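Amidohydrolase (Thermotoga maritima, PDB 3OOQ) probably acts as an amidohydrolase that hydrolyses a cyclic amide, with allantoinase activity as a tentative assignment. Local coordinates at residues F[53-65]-F[333-345]. Sequence-based numbering, arbitrary orientation.
Sequences KFLFPGFVDAHSH and LKILTVNPAKILG
V60 meets P340 and L344 where the first barrel strand of the amidohydrolase TIM-barrel fold rests on the short helix 338-343. The strand runs on from F54 and F56, which pair through their backbones with W364 and V362. The chain then runs on to H63 and H65, consistent with the HxH metal motif of the family.

One backbone bond joins the two segments. V60 N donates to L336 O at 2.8 Å, and the bond is nearly straight at 163°. The same carbonyl oxygen also receives a CA-H...O contact from F59.

The V60 side chain can be followed outward. CB lies near L336 O and P340 CG. CG1 points anti to the backbone N (chi1 -178°), which carries it to P340 CB at 4.0 Å and L344 CD1 at 3.9 Å. CG2 of V60 has T337 O as its nearest neighbour in 333-345, at a loose 4.1 Å. Beyond V60, A62 CB sits 4.0 Å from P340 CB.

The F59 ring meets two neighbours, one over a face and one at its edge. L336 CD1 lies over the face, offset toward the rim. T337 CG2 comes to the ring edge, 3.6 Å from F59 CD1, and also touches P57 CG. F59 packs further on V112 and W364. L333 CD2 reaches F56 CE2, whose ring also stacks on F15.

T337 is the N-cap residue of helix 338-343, yet its hydroxyl turns back to the preceding turn. A serine here would probably open a gap beside F59 and P57, since the methyl that touches both would be gone. OG1 donates to L333 O at 2.6 Å, from above the carbonyl plane, while L336 N reaches that oxygen from the opposite face.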
ATOM      1  N   LYS F  53     -38.854 -51.112  -2.358  1.00 28.23           N
ATOM      2  CA  LYS F  53     -37.713 -50.194  -2.458  1.00 26.97           C
ATOM      3  C   LYS F  53     -37.135 -50.179  -3.883  1.00 26.74           C
ATOM      4  O   LYS F  53     -37.527 -50.979  -4.729  1.00 26.88           O
ATOM      5  CB  LYS F  53     -36.609 -50.602  -1.467  1.00 27.21           C
ATOM      6  CG  LYS F  53     -37.080 -50.945  -0.050  1.00 25.67           C
ATOM      7  CD  LYS F  53     -37.632 -49.723   0.669  1.00 28.49           C
ATOM      8  CE  LYS F  53     -38.261 -50.054   2.028  1.00 25.53           C
ATOM      9  NZ  LYS F  53     -38.829 -48.783   2.564  1.00 28.55           N
ATOM     10  N   PHE F  54     -36.209 -49.251  -4.139  1.00 26.28           N
ATOM     11  CA  PHE F  54     -35.560 -49.087  -5.439  1.00 25.57           C
ATOM     12  C   PHE F  54     -34.062 -49.213  -5.236  1.00 25.27           C
ATOM     13  O   PHE F  54     -33.515 -48.628  -4.304  1.00 26.20           O
ATOM     14  CB  PHE F  54     -35.888 -47.717  -6.038  1.00 25.87           C
ATOM     15  CG  PHE F  54     -37.327 -47.547  -6.425  1.00 33.72           C
ATOM     16  CD1 PHE F  54     -38.343 -47.703  -5.489  1.00 27.06           C
ATOM     17  CD2 PHE F  54     -37.667 -47.218  -7.726  1.00 26.62           C
ATOM     18  CE1 PHE F  54     -39.702 -47.553  -5.865  1.00 34.83           C
ATOM     19  CE2 PHE F  54     -39.009 -47.064  -8.113  1.00 34.40           C
ATOM     20  CZ  PHE F  54     -40.025 -47.237  -7.184  1.00 27.15           C
ATOM     21  N   LEU F  55     -33.405 -49.979  -6.099  1.00 23.93           N
ATOM     22  CA  LEU F  55     -31.974 -50.198  -5.991  1.00 22.63           C
ATOM     23  C   LEU F  55     -31.281 -49.572  -7.191  1.00 22.36           C
ATOM     24  O   LEU F  55     -31.543 -49.954  -8.340  1.00 22.69           O
ATOM     25  CB  LEU F  55     -31.653 -51.692  -5.898  1.00 21.85           C
ATOM     26  CG  LEU F  55     -30.227 -52.091  -5.528  1.00 26.44           C
ATOM     27  CD1 LEU F  55     -29.839 -51.596  -4.143  1.00 21.64           C
ATOM     28  CD2 LEU F  55     -30.081 -53.607  -5.597  1.00 22.88           C
ATOM     29  N   PHE F  56     -30.397 -48.610  -6.915  1.00 21.53           N
ATOM     30  CA  PHE F  56     -29.715 -47.856  -7.956  1.00 21.27           C
ATOM     31  C   PHE F  56     -28.221 -48.063  -7.824  1.00 20.88           C
ATOM     32  O   PHE F  56     -27.758 -48.436  -6.751  1.00 20.92           O
ATOM     33  CB  PHE F  56     -30.069 -46.365  -7.837  1.00 21.42           C
ATOM     34  CG  PHE F  56     -31.346 -45.993  -8.543  1.00 21.03           C
ATOM     35  CD1 PHE F  56     -32.579 -46.368  -8.023  1.00 21.82           C
ATOM     36  CD2 PHE F  56     -31.312 -45.281  -9.740  1.00 21.62           C
ATOM     37  CE1 PHE F  56     -33.755 -46.038  -8.676  1.00 21.37           C
ATOM     38  CE2 PHE F  56     -32.491 -44.933 -10.397  1.00 21.24           C
ATOM     39  CZ  PHE F  56     -33.713 -45.317  -9.868  1.00 21.56           C
ATOM     40  N   PRO F  57     -27.467 -47.857  -8.922  1.00 20.52           N
ATOM     41  CA  PRO F  57     -26.033 -47.735  -8.726  1.00 21.18           C
ATOM     42  C   PRO F  57     -25.757 -46.424  -7.978  1.00 20.87           C
ATOM     43  O   PRO F  57     -26.611 -45.524  -7.977  1.00 19.49           O
ATOM     44  CB  PRO F  57     -25.486 -47.628 -10.155  1.00 21.32           C
ATOM     45  CG  PRO F  57     -26.573 -47.074 -10.947  1.00 26.45           C
ATOM     46  CD  PRO F  57     -27.874 -47.455 -10.281  1.00 20.92           C
ATOM     47  N   GLY F  58     -24.600 -46.319  -7.328  1.00 21.87           N
ATOM     48  CA  GLY F  58     -24.191 -45.029  -6.753  1.00 21.64           C
ATOM     49  C   GLY F  58     -24.008 -44.016  -7.875  1.00 22.77           C
ATOM     50  O   GLY F  58     -23.522 -44.367  -8.962  1.00 22.59           O
ATOM     51  N   PHE F  59     -24.385 -42.760  -7.624  1.00 24.11           N
ATOM     52  CA  PHE F  59     -24.144 -41.685  -8.599  1.00 25.19           C
ATOM     53  C   PHE F  59     -22.691 -41.273  -8.624  1.00 24.97           C
ATOM     54  O   PHE F  59     -21.964 -41.432  -7.640  1.00 24.81           O
ATOM     55  CB  PHE F  59     -25.039 -40.471  -8.354  1.00 26.13           C
ATOM     56  CG  PHE F  59     -26.508 -40.780  -8.433  1.00 26.95           C
ATOM     57  CD1 PHE F  59     -27.036 -41.415  -9.550  1.00 27.16           C
ATOM     58  CD2 PHE F  59     -27.371 -40.415  -7.393  1.00 27.52           C
ATOM     59  CE1 PHE F  59     -28.398 -41.702  -9.636  1.00 27.14           C
ATOM     60  CE2 PHE F  59     -28.737 -40.701  -7.469  1.00 27.03           C
ATOM     61  CZ  PHE F  59     -29.251 -41.336  -8.594  1.00 28.08           C
ATOM     62  N   VAL F  60     -22.277 -40.758  -9.778  1.00 24.43           N
ATOM     63  CA  VAL F  60     -20.884 -40.498 -10.057  1.00 23.71           C
ATOM     64  C   VAL F  60     -20.795 -39.067 -10.557  1.00 22.83           C
ATOM     65  O   VAL F  60     -21.339 -38.737 -11.607  1.00 21.94           O
ATOM     66  CB  VAL F  60     -20.333 -41.484 -11.128  1.00 24.17           C
ATOM     67  CG1 VAL F  60     -18.864 -41.242 -11.396  1.00 21.53           C
ATOM     68  CG2 VAL F  60     -20.586 -42.958 -10.720  1.00 22.59           C
ATOM     69  N   ASP F  61     -20.140 -38.208  -9.790  1.00 22.69           N
ATOM     70  CA  ASP F  61     -19.968 -36.834 -10.231  1.00 23.55           C
ATOM     71  C   ASP F  61     -18.604 -36.654 -10.860  1.00 22.94           C
ATOM     72  O   ASP F  61     -17.576 -36.766 -10.183  1.00 23.55           O
ATOM     73  CB  ASP F  61     -20.141 -35.843  -9.081  1.00 24.76           C
ATOM     74  CG  ASP F  61     -20.410 -34.438  -9.575  1.00 33.93           C
ATOM     75  OD1 ASP F  61     -19.668 -33.955 -10.450  1.00 25.74           O
ATOM     76  OD2 ASP F  61     -21.375 -33.813  -9.101  1.00 25.88           O
ATOM     77  N   ALA F  62     -18.599 -36.373 -12.156  1.00 21.51           N
ATOM     78  CA  ALA F  62     -17.346 -36.290 -12.893  1.00 21.80           C
ATOM     79  C   ALA F  62     -16.472 -35.040 -12.605  1.00 21.30           C
ATOM     80  O   ALA F  62     -15.363 -34.955 -13.094  1.00 20.40           O
ATOM     81  CB  ALA F  62     -17.614 -36.420 -14.374  1.00 21.79           C
ATOM     82  N   HIS F  63     -16.947 -34.099 -11.786  1.00 21.89           N
ATOM     83  CA  HIS F  63     -16.171 -32.870 -11.520  1.00 21.77           C
ATOM     84  C   HIS F  63     -16.620 -32.247 -10.209  1.00 21.48           C
ATOM     85  O   HIS F  63     -17.707 -31.677 -10.128  1.00 20.61           O
ATOM     86  CB  HIS F  63     -16.328 -31.866 -12.672  1.00 22.09           C
ATOM     87  CG  HIS F  63     -15.427 -30.670 -12.570  1.00 25.53           C
ATOM     88  ND1 HIS F  63     -15.589 -29.691 -11.607  1.00 23.95           N
ATOM     89  CD2 HIS F  63     -14.347 -30.301 -13.303  1.00 23.10           C
ATOM     90  CE1 HIS F  63     -14.664 -28.762 -11.766  1.00 23.84           C
ATOM     91  NE2 HIS F  63     -13.895 -29.109 -12.782  1.00 25.56           N
ATOM     92  N   SER F  64     -15.772 -32.340  -9.187  1.00 21.67           N
ATOM     93  CA  SER F  64     -16.189 -31.932  -7.849  1.00 22.01           C
ATOM     94  C   SER F  64     -15.069 -31.317  -7.027  1.00 22.08           C
ATOM     95  O   SER F  64     -13.891 -31.653  -7.201  1.00 22.31           O
ATOM     96  CB  SER F  64     -16.728 -33.151  -7.087  1.00 21.39           C
ATOM     97  OG  SER F  64     -17.515 -32.739  -5.992  1.00 21.91           O
ATOM     98  N   HIS F  65     -15.451 -30.468  -6.083  1.00 21.99           N
ATOM     99  CA  HIS F  65     -14.496 -29.980  -5.100  1.00 22.74           C
ATOM    100  C   HIS F  65     -14.840 -30.414  -3.672  1.00 21.75           C
ATOM    101  O   HIS F  65     -14.275 -29.906  -2.723  1.00 21.53           O
ATOM    102  CB  HIS F  65     -14.315 -28.466  -5.228  1.00 24.97           C
ATOM    103  CG  HIS F  65     -14.180 -28.004  -6.648  1.00 29.30           C
ATOM    104  ND1 HIS F  65     -13.081 -28.302  -7.426  1.00 27.18           N
ATOM    105  CD2 HIS F  65     -15.025 -27.304  -7.444  1.00 27.45           C
ATOM    106  CE1 HIS F  65     -13.238 -27.781  -8.630  1.00 28.89           C
ATOM    107  NE2 HIS F  65     -14.410 -27.170  -8.671  1.00 29.75           N
ATOM    108  N   LEU F 333     -30.669 -40.162 -15.753  1.00 21.61           N
ATOM    109  CA  LEU F 333     -30.037 -41.180 -14.917  1.00 21.52           C
ATOM    110  C   LEU F 333     -28.656 -41.564 -15.442  1.00 20.98           C
ATOM    111  O   LEU F 333     -27.699 -41.648 -14.663  1.00 20.85           O
ATOM    112  CB  LEU F 333     -30.945 -42.410 -14.761  1.00 21.27           C
ATOM    113  CG  LEU F 333     -32.173 -42.148 -13.906  1.00 18.83           C
ATOM    114  CD1 LEU F 333     -33.204 -43.325 -14.035  1.00 20.90           C
ATOM    115  CD2 LEU F 333     -31.719 -41.965 -12.471  1.00 21.18           C
ATOM    116  N   LYS F 334     -28.553 -41.759 -16.759  1.00 21.09           N
ATOM    117  CA  LYS F 334     -27.275 -42.118 -17.407  1.00 22.30           C
ATOM    118  C   LYS F 334     -26.196 -41.038 -17.204  1.00 21.60           C
ATOM    119  O   LYS F 334     -25.028 -41.353 -16.965  1.00 21.03           O
ATOM    120  CB  LYS F 334     -27.447 -42.360 -18.916  1.00 23.74           C
ATOM    121  CG  LYS F 334     -28.305 -43.541 -19.300  1.00 26.46           C
ATOM    122  CD  LYS F 334     -28.303 -43.773 -20.813  1.00 26.24           C
ATOM    123  CE  LYS F 334     -29.217 -44.968 -21.177  1.00 28.24           C
ATOM    124  NZ  LYS F 334     -28.974 -45.499 -22.555  1.00 28.53           N
ATOM    125  N   ILE F 335     -26.581 -39.770 -17.307  1.00 21.49           N
ATOM    126  CA  ILE F 335     -25.593 -38.686 -17.144  1.00 21.64           C
ATOM    127  C   ILE F 335     -25.140 -38.508 -15.688  1.00 21.58           C
ATOM    128  O   ILE F 335     -24.225 -37.713 -15.393  1.00 21.49           O
ATOM    129  CB  ILE F 335     -26.059 -37.351 -17.765  1.00 21.98           C
ATOM    130  CG1 ILE F 335     -27.211 -36.728 -16.976  1.00 16.87           C
ATOM    131  CG2 ILE F 335     -26.413 -37.543 -19.221  1.00 16.28           C
ATOM    132  CD1 ILE F 335     -27.625 -35.325 -17.498  1.00 22.95           C
ATOM    133  N   LEU F 336     -25.788 -39.242 -14.788  1.00 21.28           N
ATOM    134  CA  LEU F 336     -25.395 -39.292 -13.391  1.00 21.90           C
ATOM    135  C   LEU F 336     -24.599 -40.540 -13.028  1.00 21.98           C
ATOM    136  O   LEU F 336     -24.045 -40.627 -11.912  1.00 22.41           O
ATOM    137  CB  LEU F 336     -26.617 -39.188 -12.489  1.00 22.50           C
ATOM    138  CG  LEU F 336     -27.360 -37.849 -12.471  1.00 24.80           C
ATOM    139  CD1 LEU F 336     -28.643 -37.993 -11.630  1.00 23.52           C
ATOM    140  CD2 LEU F 336     -26.462 -36.707 -11.948  1.00 22.72           C
ATOM    141  N   THR F 337     -24.531 -41.488 -13.968  1.00 21.32           N
ATOM    142  CA  THR F 337     -24.001 -42.833 -13.695  1.00 21.43           C
ATOM    143  C   THR F 337     -22.979 -43.328 -14.744  1.00 22.22           C
ATOM    144  O   THR F 337     -21.775 -43.070 -14.608  1.00 22.99           O
ATOM    145  CB  THR F 337     -25.164 -43.846 -13.491  1.00 21.26           C
ATOM    146  OG1 THR F 337     -26.079 -43.722 -14.585  1.00 20.09           O
ATOM    147  CG2 THR F 337     -25.927 -43.560 -12.175  1.00 18.99           C
ATOM    148  N   VAL F 338     -23.454 -44.022 -15.783  1.00 22.15           N
ATOM    149  CA  VAL F 338     -22.582 -44.647 -16.776  1.00 22.36           C
ATOM    150  C   VAL F 338     -21.790 -43.638 -17.635  1.00 22.74           C
ATOM    151  O   VAL F 338     -20.621 -43.861 -17.926  1.00 23.16           O
ATOM    152  CB  VAL F 338     -23.377 -45.673 -17.679  1.00 23.11           C
ATOM    153  CG1 VAL F 338     -24.518 -44.997 -18.451  1.00 17.40           C
ATOM    154  CG2 VAL F 338     -22.434 -46.419 -18.655  1.00 18.66           C
ATOM    155  N   ASN F 339     -22.423 -42.545 -18.050  1.00 22.84           N
ATOM    156  CA  ASN F 339     -21.716 -41.485 -18.812  1.00 22.48           C
ATOM    157  C   ASN F 339     -20.521 -40.868 -18.053  1.00 22.52           C
ATOM    158  O   ASN F 339     -19.405 -40.896 -18.572  1.00 23.60           O
ATOM    159  CB  ASN F 339     -22.688 -40.392 -19.273  1.00 22.19           C
ATOM    160  CG  ASN F 339     -23.615 -40.844 -20.385  1.00 22.38           C
ATOM    161  OD1 ASN F 339     -23.797 -42.037 -20.614  1.00 22.58           O
ATOM    162  ND2 ASN F 339     -24.224 -39.877 -21.086  1.00 22.45           N
ATOM    163  N   PRO F 340     -20.735 -40.322 -16.822  1.00 21.61           N
ATOM    164  CA  PRO F 340     -19.566 -39.876 -16.051  1.00 20.91           C
ATOM    165  C   PRO F 340     -18.544 -40.995 -15.870  1.00 20.37           C
ATOM    166  O   PRO F 340     -17.362 -40.759 -16.094  1.00 19.38           O
ATOM    167  CB  PRO F 340     -20.144 -39.447 -14.691  1.00 20.91           C
ATOM    168  CG  PRO F 340     -21.574 -39.925 -14.678  1.00 22.94           C
ATOM    169  CD  PRO F 340     -21.996 -40.016 -16.120  1.00 21.32           C
ATOM    170  N   ALA F 341     -18.993 -42.208 -15.519  1.00 20.13           N
ATOM    171  CA  ALA F 341     -18.071 -43.359 -15.463  1.00 19.92           C
ATOM    172  C   ALA F 341     -17.205 -43.473 -16.733  1.00 19.53           C
ATOM    173  O   ALA F 341     -15.985 -43.682 -16.671  1.00 18.39           O
ATOM    174  CB  ALA F 341     -18.842 -44.657 -15.228  1.00 20.01           C
ATOM    175  N   LYS F 342     -17.855 -43.338 -17.876  1.00 21.01           N
ATOM    176  CA  LYS F 342     -17.209 -43.533 -19.171  1.00 23.55           C
ATOM    177  C   LYS F 342     -16.213 -42.380 -19.428  1.00 23.74           C
ATOM    178  O   LYS F 342     -15.076 -42.616 -19.826  1.00 24.65           O
ATOM    179  CB  LYS F 342     -18.288 -43.670 -20.266  1.00 26.12           C
ATOM    180  CG  LYS F 342     -17.827 -43.582 -21.717  1.00 40.34           C
ATOM    181  CD  LYS F 342     -17.542 -44.951 -22.295  1.00 31.25           C
ATOM    182  CE  LYS F 342     -17.044 -44.892 -23.742  1.00 40.97           C
ATOM    183  NZ  LYS F 342     -18.196 -45.000 -24.683  1.00 34.16           N
ATOM    184  N   ILE F 343     -16.633 -41.144 -19.154  1.00 23.12           N
ATOM    185  CA  ILE F 343     -15.753 -39.967 -19.271  1.00 22.13           C
ATOM    186  C   ILE F 343     -14.507 -40.105 -18.394  1.00 22.02           C
ATOM    187  O   ILE F 343     -13.409 -39.670 -18.777  1.00 22.65           O
ATOM    188  CB  ILE F 343     -16.534 -38.655 -18.988  1.00 21.79           C
ATOM    189  CG1 ILE F 343     -17.563 -38.423 -20.107  1.00 16.46           C
ATOM    190  CG2 ILE F 343     -15.566 -37.460 -18.857  1.00 17.72           C
ATOM    191  CD1 ILE F 343     -18.652 -37.402 -19.806  1.00 21.24           C
ATOM    192  N   LEU F 344     -14.661 -40.777 -17.256  1.00 20.81           N
ATOM    193  CA  LEU F 344     -13.553 -41.024 -16.341  1.00 20.71           C
ATOM    194  C   LEU F 344     -12.688 -42.245 -16.675  1.00 21.12           C
ATOM    195  O   LEU F 344     -11.695 -42.499 -15.992  1.00 21.06           O
ATOM    196  CB  LEU F 344     -14.084 -41.117 -14.897  1.00 20.73           C
ATOM    197  CG  LEU F 344     -14.798 -39.875 -14.337  1.00 22.70           C
ATOM    198  CD1 LEU F 344     -15.475 -40.126 -12.959  1.00 20.53           C
ATOM    199  CD2 LEU F 344     -13.836 -38.708 -14.248  1.00 20.70           C
ATOM    200  N   GLY F 345     -13.055 -42.993 -17.720  1.00 21.00           N
ATOM    201  CA  GLY F 345     -12.348 -44.228 -18.088  1.00 20.50           C
ATOM    202  C   GLY F 345     -12.608 -45.391 -17.136  1.00 20.73           C
ATOM    203  O   GLY F 345     -11.788 -46.291 -17.013  1.00 20.54           O
TER